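Local atomic coordinates of cytoplasmic export protein 1 (PDB entry 3VWA), a protein that serves in nuclear tRNA export in yeast, where it may collect tRNAs from the export receptors and pass aminoacylated tRNAs toward the translation machinery. Residues A[9-14]-A[83-88]; A[17-22]-A[27-32]; A[260-265]-A[322-327]. One frame throughout, in Å; residues are numbered along the deposited sequence.

Interactions 1 and 2 belong to one antiparallel sheet in the N-terminal, kinase-like part of the chain, their centres about 12 Å apart. Along the chain, interaction 2 is nested within the loop that interaction 1 closes, and the two meet where strand 13-15 runs beside strand 26-33: T14 N lies 2.9 Å from T32 O, a probable hydrogen bond. Interaction 3 comes later, between helices 255-271 and 321-335, its centre about 42 Å from that of interaction 1 and about 37 Å from that of interaction 2. Further helices lie between the sheet and this site, which precedes the HEAT repeats 381-419 and 494-530: a composite protein, with sheet and repeats at different ends.

Interaction 1: residues A[9-14]-A[83-88]; sequences FQFPYT and STFIVT
The backbones of F11-Y13 and F85-V87 stay well apart, Y13 CA and V87 CA being 8.8 Å from each other, so the contact is made by side chains alone. It lies in the antiparallel sheet of the kinase-like domain, consistent with the N-terminal lobe of the protein kinase fold. Strands 13-15 and 85-89 are not neighbours there: strands 26-33 and 39-45 come between them in the pairing, and buried side chains of the two non-neighbouring strands meet. Each segment sends two side chains inward. F11 leads with the far end of its ring, CZ reaching 3.4 Å from F85 CD2. The two rings are oblique, their planes at 41° and their centroids 5.1 Å apart; F77 of strand 73-77 adds an edge-to-face partner for F11. Beside this pair, V87 directs CG1, set anti to its backbone N (chi1 -167°), onto the Y13 ring. The methyl is 3.9 Å from the ring centroid and only 9° off the normal, a well-centred CH-pi contact. The Y13 hydroxyl passes beyond the apolar patch to hydrogen-bond E75, which probably helps hold the ring's rotation. Y13 also lays CD2 4.0 Å above the F11 ring plane, linking both pairs. Its own ring is sandwiched: opposite the valine methyl, P12 CB sits 3.5 Å above the plane, displaced toward the rim.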
loop_
_atom_site.group_PDB
_atom_site.type_symbol
_atom_site.label_atom_id
_atom_site.label_comp_id
_atom_site.label_asym_id
_atom_site.label_seq_id
_atom_site.Cartn_x
_atom_site.Cartn_y
_atom_site.Cartn_z
ATOM N N PHE A 9 -17.162 3.064 33.476
ATOM C CA PHE A 9 -16.827 4.076 34.477
ATOM C C PHE A 9 -15.363 4.469 34.331
ATOM O O PHE A 9 -14.468 3.672 34.665
ATOM C CB PHE A 9 -17.028 3.463 35.878
ATOM C CG PHE A 9 -16.588 4.337 37.015
ATOM C CD1 PHE A 9 -15.267 4.308 37.479
ATOM C CD2 PHE A 9 -17.512 5.170 37.662
ATOM C CE1 PHE A 9 -14.861 5.120 38.539
ATOM C CE2 PHE A 9 -17.109 5.970 38.729
ATOM C CZ PHE A 9 -15.786 5.960 39.160
ATOM N N GLN A 10 -15.103 5.672 33.829
ATOM C CA GLN A 10 -13.734 6.233 33.844
ATOM C C GLN A 10 -12.654 5.395 33.106
ATOM O O GLN A 10 -11.455 5.479 33.471
ATOM C CB GLN A 10 -13.285 6.420 35.294
ATOM C CG GLN A 10 -12.784 7.799 35.632
ATOM C CD GLN A 10 -13.787 8.536 36.477
ATOM O OE1 GLN A 10 -13.604 8.691 37.688
ATOM N NE2 GLN A 10 -14.875 8.969 35.852
ATOM N N PHE A 11 -13.077 4.606 32.104
ATOM C CA PHE A 11 -12.214 3.644 31.418
ATOM C C PHE A 11 -11.315 4.324 30.360
ATOM O O PHE A 11 -11.780 5.041 29.499
ATOM C CB PHE A 11 -13.037 2.498 30.816
ATOM C CG PHE A 11 -12.210 1.285 30.369
ATOM C CD1 PHE A 11 -12.325 0.786 29.069
ATOM C CD2 PHE A 11 -11.358 0.609 31.259
ATOM C CE1 PHE A 11 -11.604 -0.330 28.660
ATOM C CE2 PHE A 11 -10.621 -0.508 30.856
ATOM C CZ PHE A 11 -10.747 -0.968 29.542
ATOM N N PRO A 12 -10.007 4.085 30.430
ATOM C CA PRO A 12 -9.058 4.773 29.526
ATOM C C PRO A 12 -9.146 4.395 28.012
ATOM O O PRO A 12 -8.428 4.973 27.209
ATOM C CB PRO A 12 -7.683 4.384 30.084
ATOM C CG PRO A 12 -7.923 3.667 31.374
ATOM C CD PRO A 12 -9.350 3.190 31.390
ATOM N N TYR A 13 -10.013 3.464 27.625
ATOM C CA TYR A 13 -10.024 3.009 26.253
ATOM C C TYR A 13 -11.438 2.923 25.760
ATOM O O TYR A 13 -12.372 2.707 26.555
ATOM C CB TYR A 13 -9.333 1.641 26.153
ATOM C CG TYR A 13 -7.946 1.639 26.803
ATOM C CD1 TYR A 13 -6.828 2.051 26.102
ATOM C CD2 TYR A 13 -7.771 1.246 28.126
ATOM C CE1 TYR A 13 -5.564 2.056 26.698
ATOM C CE2 TYR A 13 -6.528 1.238 28.721
ATOM C CZ TYR A 13 -5.427 1.652 28.017
ATOM O OH TYR A 13 -4.184 1.654 28.610
ATOM N N THR A 14 -11.629 3.123 24.471
ATOM C CA THR A 14 -12.929 2.771 23.907
ATOM C C THR A 14 -12.816 1.380 23.287
ATOM O O THR A 14 -11.752 0.995 22.826
ATOM C CB THR A 14 -13.358 3.761 22.833
ATOM O OG1 THR A 14 -12.382 3.729 21.793
ATOM C CG2 THR A 14 -13.452 5.181 23.418
ATOM N N SER A 83 -15.288 -7.227 33.474
ATOM C CA SER A 83 -14.387 -6.133 33.023
ATOM C C SER A 83 -12.906 -6.538 33.160
ATOM O O SER A 83 -12.053 -5.719 33.522
ATOM C CB SER A 83 -14.599 -4.827 33.791
ATOM O OG SER A 83 -15.570 -4.028 33.155
ATOM N N THR A 84 -12.604 -7.800 32.888
ATOM C CA THR A 84 -11.220 -8.281 33.021
ATOM C C THR A 84 -10.493 -8.204 31.667
ATOM O O THR A 84 -10.831 -8.923 30.716
ATOM C CB THR A 84 -11.201 -9.656 33.720
ATOM O OG1 THR A 84 -11.747 -9.477 35.037
ATOM C CG2 THR A 84 -9.785 -10.208 33.876
ATOM N N PHE A 85 -9.534 -7.283 31.584
ATOM C CA PHE A 85 -8.881 -6.957 30.318
ATOM C C PHE A 85 -7.378 -7.015 30.379
ATOM O O PHE A 85 -6.760 -6.779 31.422
ATOM C CB PHE A 85 -9.215 -5.556 29.846
ATOM C CG PHE A 85 -10.694 -5.254 29.724
ATOM C CD1 PHE A 85 -11.509 -5.990 28.846
ATOM C CD2 PHE A 85 -11.270 -4.177 30.427
ATOM C CE1 PHE A 85 -12.860 -5.684 28.688
ATOM C CE2 PHE A 85 -12.650 -3.876 30.280
ATOM C CZ PHE A 85 -13.437 -4.632 29.410
ATOM N N ILE A 86 -6.811 -7.338 29.220
ATOM C CA ILE A 86 -5.418 -7.069 28.902
ATOM C C ILE A 86 -5.431 -6.186 27.652
ATOM O O ILE A 86 -5.947 -6.564 26.556
ATOM C CB ILE A 86 -4.619 -8.367 28.650
ATOM C CG1 ILE A 86 -4.686 -9.314 29.866
ATOM C CG2 ILE A 86 -3.187 -8.028 28.257
ATOM C CD1 ILE A 86 -4.152 -10.726 29.617
ATOM N N VAL A 87 -4.852 -5.005 27.795
ATOM C CA VAL A 87 -4.843 -4.044 26.692
ATOM C C VAL A 87 -3.440 -3.942 26.107
ATOM O O VAL A 87 -2.451 -3.684 26.846
ATOM C CB VAL A 87 -5.364 -2.658 27.119
ATOM C CG1 VAL A 87 -5.627 -1.806 25.888
ATOM C CG2 VAL A 87 -6.655 -2.780 27.921
ATOM N N THR A 88 -3.340 -4.164 24.792
ATOM C CA THR A 88 -1.983 -4.273 24.151
ATOM C C THR A 88 -1.917 -3.338 23.008
ATOM O O THR A 88 -2.946 -2.744 22.639
ATOM C CB THR A 88 -1.716 -5.683 23.551
ATOM O OG1 THR A 88 -2.652 -5.937 22.492
ATOM C CG2 THR A 88 -1.821 -6.747 24.626
#

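Interaction 2: residues A[17-22]-A[27-32]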
loop_
_atom_site.group_PDB
_atom_site.type_symbol
_atom_site.label_atom_id
_atom_site.label_comp_id
_atom_site.label_asym_id
_atom_site.label_seq_id
_atom_site.Cartn_x
_atom_site.Cartn_y
_atom_site.Cartn_z
ATOM N N GLU A 17 -17.705 -2.785 19.437
ATOM C CA GLU A 17 -18.839 -3.545 19.934
ATOM C C GLU A 17 -18.761 -5.045 19.659
ATOM O O GLU A 17 -19.257 -5.835 20.463
ATOM C CB GLU A 17 -20.143 -2.967 19.352
ATOM C CG GLU A 17 -21.403 -3.412 20.074
ATOM C CD GLU A 17 -22.393 -2.269 20.297
ATOM O OE1 GLU A 17 -23.606 -2.498 20.062
ATOM O OE2 GLU A 17 -21.973 -1.150 20.703
ATOM N N THR A 18 -18.175 -5.436 18.526
ATOM C CA THR A 18 -18.086 -6.859 18.140
ATOM C C THR A 18 -16.632 -7.360 18.105
ATOM O O THR A 18 -15.804 -6.763 17.424
ATOM C CB THR A 18 -18.745 -7.102 16.762
ATOM O OG1 THR A 18 -20.111 -6.664 16.804
ATOM C CG2 THR A 18 -18.703 -8.588 16.379
ATOM N N ALA A 19 -16.336 -8.450 18.826
ATOM C CA ALA A 19 -14.993 -9.009 18.870
ATOM C C ALA A 19 -14.605 -9.448 17.473
ATOM O O ALA A 19 -15.482 -9.771 16.673
ATOM C CB ALA A 19 -14.898 -10.174 19.864
ATOM N N ILE A 20 -13.311 -9.416 17.162
ATOM C CA ILE A 20 -12.857 -9.795 15.818
ATOM C C ILE A 20 -12.471 -11.275 15.813
ATOM O O ILE A 20 -12.538 -11.946 14.782
ATOM C CB ILE A 20 -11.711 -8.888 15.253
ATOM C CG1 ILE A 20 -10.369 -9.201 15.920
ATOM C CG2 ILE A 20 -12.079 -7.406 15.354
ATOM C CD1 ILE A 20 -9.242 -8.242 15.571
ATOM N N THR A 21 -12.038 -11.749 16.977
ATOM C CA THR A 21 -11.772 -13.157 17.239
ATOM C C THR A 21 -12.291 -13.429 18.651
ATOM O O THR A 21 -12.314 -12.514 19.525
ATOM C CB THR A 21 -10.270 -13.485 17.185
ATOM O OG1 THR A 21 -10.089 -14.890 17.105
ATOM C CG2 THR A 21 -9.608 -13.105 18.436
ATOM N N GLU A 22 -12.673 -14.683 18.861
ATOM C CA GLU A 22 -13.213 -15.181 20.094
ATOM C C GLU A 22 -12.523 -16.497 20.318
ATOM O O GLU A 22 -12.220 -17.179 19.367
ATOM C CB GLU A 22 -14.683 -15.494 19.897
ATOM C CG GLU A 22 -15.645 -14.564 20.596
ATOM C CD GLU A 22 -16.690 -15.334 21.381
ATOM O OE1 GLU A 22 -17.107 -16.436 20.948
ATOM O OE2 GLU A 22 -17.079 -14.836 22.447
ATOM N N GLN A 27 -12.274 -12.829 24.416
ATOM C CA GLN A 27 -12.702 -12.108 23.201
ATOM C C GLN A 27 -11.660 -11.064 22.838
ATOM O O GLN A 27 -11.067 -10.425 23.714
ATOM C CB GLN A 27 -14.029 -11.409 23.421
ATOM C CG GLN A 27 -15.182 -12.382 23.488
ATOM C CD GLN A 27 -16.445 -11.673 23.881
ATOM O OE1 GLN A 27 -16.532 -11.083 24.972
ATOM N NE2 GLN A 27 -17.435 -11.701 22.992
ATOM N N CYS A 28 -11.441 -10.876 21.554
ATOM C CA CYS A 28 -10.429 -9.930 21.135
ATOM C C CYS A 28 -11.092 -8.817 20.324
ATOM O O CYS A 28 -11.718 -9.081 19.291
ATOM C CB CYS A 28 -9.333 -10.655 20.364
ATOM S SG CYS A 28 -8.211 -9.605 19.426
ATOM N N PHE A 29 -10.956 -7.587 20.832
ATOM C CA PHE A 29 -11.649 -6.413 20.292
ATOM C C PHE A 29 -10.629 -5.381 19.837
ATOM O O PHE A 29 -9.629 -5.177 20.541
ATOM C CB PHE A 29 -12.531 -5.733 21.382
ATOM C CG PHE A 29 -13.779 -6.503 21.777
ATOM C CD1 PHE A 29 -14.955 -6.352 21.051
ATOM C CD2 PHE A 29 -13.796 -7.330 22.900
ATOM C CE1 PHE A 29 -16.121 -7.022 21.405
ATOM C CE2 PHE A 29 -14.968 -8.008 23.254
ATOM C CZ PHE A 29 -16.136 -7.859 22.497
ATOM N N ASP A 30 -10.876 -4.705 18.701
ATOM C CA ASP A 30 -10.144 -3.436 18.430
ATOM C C ASP A 30 -10.652 -2.350 19.376
ATOM O O ASP A 30 -11.822 -2.334 19.731
ATOM C CB ASP A 30 -10.335 -2.905 16.997
ATOM C CG ASP A 30 -9.749 -3.835 15.924
ATOM O OD1 ASP A 30 -8.849 -4.639 16.229
ATOM O OD2 ASP A 30 -10.203 -3.752 14.762
ATOM N N GLY A 31 -9.760 -1.432 19.735
ATOM C CA GLY A 31 -10.090 -0.307 20.539
ATOM C C GLY A 31 -9.152 0.826 20.205
ATOM O O GLY A 31 -8.302 0.702 19.303
ATOM N N THR A 32 -9.297 1.926 20.945
ATOM C CA THR A 32 -8.446 3.080 20.787
ATOM C C THR A 32 -8.269 3.602 22.198
ATOM O O THR A 32 -9.207 3.541 23.015
ATOM C CB THR A 32 -9.088 4.214 19.932
ATOM O OG1 THR A 32 -9.812 5.096 20.791
ATOM C CG2 THR A 32 -10.047 3.708 18.840
HETATM O O HOH W 1 -13.088 -5.455 17.441
#
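I20 and T21 both face C28, forming a classic beta bulge in the antiparallel hairpin of strands 21-22 and 26-33. This hairpin belongs to the N-terminal sheet of the kinase-like domain, consistent with the first strands of protein kinases. Two backbone bonds hold it: I20 N to C28 O and C28 N to T21 O, each 2.7 Å. Next to the bulge, A19 lies over one face of the F29 ring, its CB 3.8 Å from the centroid and 15° off the normal, a CH-pi contact. Where the segments diverge, a water bridges them, donating to T18 O and accepting from D30 N. I20 reaches over C28 and D30 with its longer branch: chi1 of 75° wedges CG1 between backbone N and carbonyl carbon, 4.1 Å from C28 SG, while CD1 reaches D30 OD1 at 3.7 Å. At the other end E22 and Q27 run side by side, their CG atoms 3.7 Å apart. Farther out, strand 39-45 supports C28 through T41 and F43, while K46 and R90 form only long, weak ion pairs with E22 and D30. The chemistry implies a hairpin held by backbone and apolar contacts, to which the ion pairs of E22 and D30 probably add little.

Interaction 3: residues A[260-265]-A[322-327]; sequences VVMSNL and VPFLAI
With chi1 at -68°, F324 holds CG anti to its carbonyl carbon, and a chi2 of 3° turns the ring so that its plane nearly contains the bond from CA to CB; both torsions extend the ring from helix 321-335 toward the backbone of M262 and S263 on helix 255-271. The ring end does the touching. F324 CZ approaches M262 CB to 3.5 Å and F324 CE2 the same carbon to 3.6 Å, the methylene standing oblique to the ring. F324 CE1 lies 3.8 Å from M262 O, while F324 CZ also reaches S263 N at 3.9 Å. M262, present as selenomethionine, sends CB toward the neighbouring helix, but its chain bends from CB onward, at chi2 and chi3, and carries the selenium away, so the ring meets the base of the side chain. S263 borders the patch with OG 4.0 Å from F324 CZ; that hydroxyl is engaged within its own helix, bonded to L259 O. No hydrogen bond joins the two segments, whose nearest CA atoms, those of M262 and F324, are 7.8 Å apart: one aromatic side chain spans the gap, a simple case of a large residue bridging separated helices. An alanine here would remove the ring and would probably leave a gap beside M262 CB, with residues 260-265 and 322-327 losing the ring that joins them. Around the contact, helix 283-303 supplies L292 and I296 against F324 and I295 against M262, and helix 239-248 brings F243 to M262 and L265, embedding the pair among helices that probably begin the helical array.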
loop_
_atom_site.group_PDB
_atom_site.type_symbol
_atom_site.label_atom_id
_atom_site.label_comp_id
_atom_site.label_asym_id
_atom_site.label_seq_id
_atom_site.Cartn_x
_atom_site.Cartn_y
_atom_site.Cartn_z
ATOM N N VAL A 260 22.763 1.892 2.432
ATOM C CA VAL A 260 23.072 0.537 1.954
ATOM C C VAL A 260 21.853 -0.427 2.132
ATOM O O VAL A 260 21.544 -1.228 1.248
ATOM C CB VAL A 260 24.276 -0.077 2.638
ATOM C CG1 VAL A 260 24.376 -1.584 2.300
ATOM C CG2 VAL A 260 25.570 0.659 2.220
ATOM N N VAL A 261 21.212 -0.366 3.293
ATOM C CA VAL A 261 20.008 -1.158 3.587
ATOM C C VAL A 261 18.934 -0.943 2.518
ATOM O O VAL A 261 18.361 -1.896 1.994
ATOM C CB VAL A 261 19.411 -0.772 4.932
ATOM C CG1 VAL A 261 18.077 -1.539 5.174
ATOM C CG2 VAL A 261 20.450 -1.025 6.037
HETATM N N MSE A 262 18.674 0.309 2.198
HETATM C CA MSE A 262 17.766 0.632 1.084
HETATM C C MSE A 262 18.307 0.187 -0.252
HETATM O O MSE A 262 17.556 -0.244 -1.074
HETATM C CB MSE A 262 17.456 2.133 1.053
HETATM C CG MSE A 262 16.612 2.588 2.253
HETATM SE SE MSE A 262 15.218 1.300 2.912
HETATM C CE MSE A 262 15.719 -0.529 2.704
ATOM N N SER A 263 19.606 0.335 -0.497
ATOM C CA SER A 263 20.223 -0.272 -1.682
ATOM C C SER A 263 20.065 -1.789 -1.783
ATOM O O SER A 263 19.834 -2.353 -2.890
ATOM C CB SER A 263 21.679 0.121 -1.743
ATOM O OG SER A 263 21.656 1.524 -1.949
ATOM N N ASN A 264 20.164 -2.450 -0.646
ATOM C CA ASN A 264 19.897 -3.882 -0.586
ATOM C C ASN A 264 18.420 -4.159 -0.887
ATOM O O ASN A 264 18.081 -5.094 -1.634
ATOM C CB ASN A 264 20.264 -4.438 0.787
ATOM C CG ASN A 264 21.739 -4.632 0.919
ATOM O OD1 ASN A 264 22.438 -4.654 -0.092
ATOM N ND2 ASN A 264 22.235 -4.799 2.159
ATOM N N LEU A 265 17.547 -3.295 -0.360
ATOM C CA LEU A 265 16.120 -3.444 -0.610
ATOM C C LEU A 265 15.859 -3.317 -2.092
ATOM O O LEU A 265 15.130 -4.123 -2.658
ATOM C CB LEU A 265 15.308 -2.438 0.179
ATOM C CG LEU A 265 13.830 -2.191 -0.209
ATOM C CD1 LEU A 265 13.024 -3.479 -0.100
ATOM C CD2 LEU A 265 13.221 -1.118 0.709
ATOM N N VAL A 322 15.135 8.176 -8.206
ATOM C CA VAL A 322 14.253 7.430 -9.119
ATOM C C VAL A 322 14.005 5.989 -8.663
ATOM O O VAL A 322 12.865 5.583 -8.541
ATOM C CB VAL A 322 14.754 7.560 -10.595
ATOM C CG1 VAL A 322 13.955 6.705 -11.577
ATOM C CG2 VAL A 322 14.666 9.008 -11.019
ATOM N N PRO A 323 15.065 5.203 -8.370
ATOM C CA PRO A 323 14.723 3.802 -8.006
ATOM C C PRO A 323 13.932 3.651 -6.716
ATOM O O PRO A 323 12.973 2.902 -6.704
ATOM C CB PRO A 323 16.074 3.077 -7.913
ATOM C CG PRO A 323 17.095 4.047 -8.425
ATOM C CD PRO A 323 16.509 5.441 -8.462
ATOM N N PHE A 324 14.315 4.368 -5.646
ATOM C CA PHE A 324 13.633 4.277 -4.376
ATOM C C PHE A 324 12.195 4.788 -4.506
ATOM O O PHE A 324 11.282 4.208 -3.944
ATOM C CB PHE A 324 14.332 5.118 -3.245
ATOM C CG PHE A 324 15.704 4.598 -2.807
ATOM C CD1 PHE A 324 16.312 3.496 -3.419
ATOM C CD2 PHE A 324 16.416 5.275 -1.796
ATOM C CE1 PHE A 324 17.577 3.010 -3.003
ATOM C CE2 PHE A 324 17.667 4.825 -1.380
ATOM C CZ PHE A 324 18.266 3.704 -1.995
ATOM N N LEU A 325 11.997 5.884 -5.218
ATOM C CA LEU A 325 10.638 6.484 -5.297
ATOM C C LEU A 325 9.774 5.515 -6.103
ATOM O O LEU A 325 8.545 5.404 -5.865
ATOM C CB LEU A 325 10.718 7.799 -6.032
ATOM C CG LEU A 325 10.177 9.132 -5.546
ATOM C CD1 LEU A 325 10.146 10.113 -6.714
ATOM C CD2 LEU A 325 8.791 9.066 -4.900
ATOM N N ALA A 326 10.385 4.808 -7.060
ATOM C CA ALA A 326 9.643 3.800 -7.876
ATOM C C ALA A 326 9.107 2.682 -6.979
ATOM O O ALA A 326 7.929 2.259 -7.084
ATOM C CB ALA A 326 10.512 3.242 -9.035
ATOM N N ILE A 327 9.916 2.279 -6.009
ATOM C CA ILE A 327 9.489 1.274 -5.064
ATOM C C ILE A 327 8.342 1.787 -4.242
ATOM O O ILE A 327 7.390 1.060 -3.948
ATOM C CB ILE A 327 10.641 0.935 -4.120
ATOM C CG1 ILE A 327 11.946 0.728 -4.905
ATOM C CG2 ILE A 327 10.342 -0.204 -3.192
ATOM C CD1 ILE A 327 12.050 -0.573 -5.640
#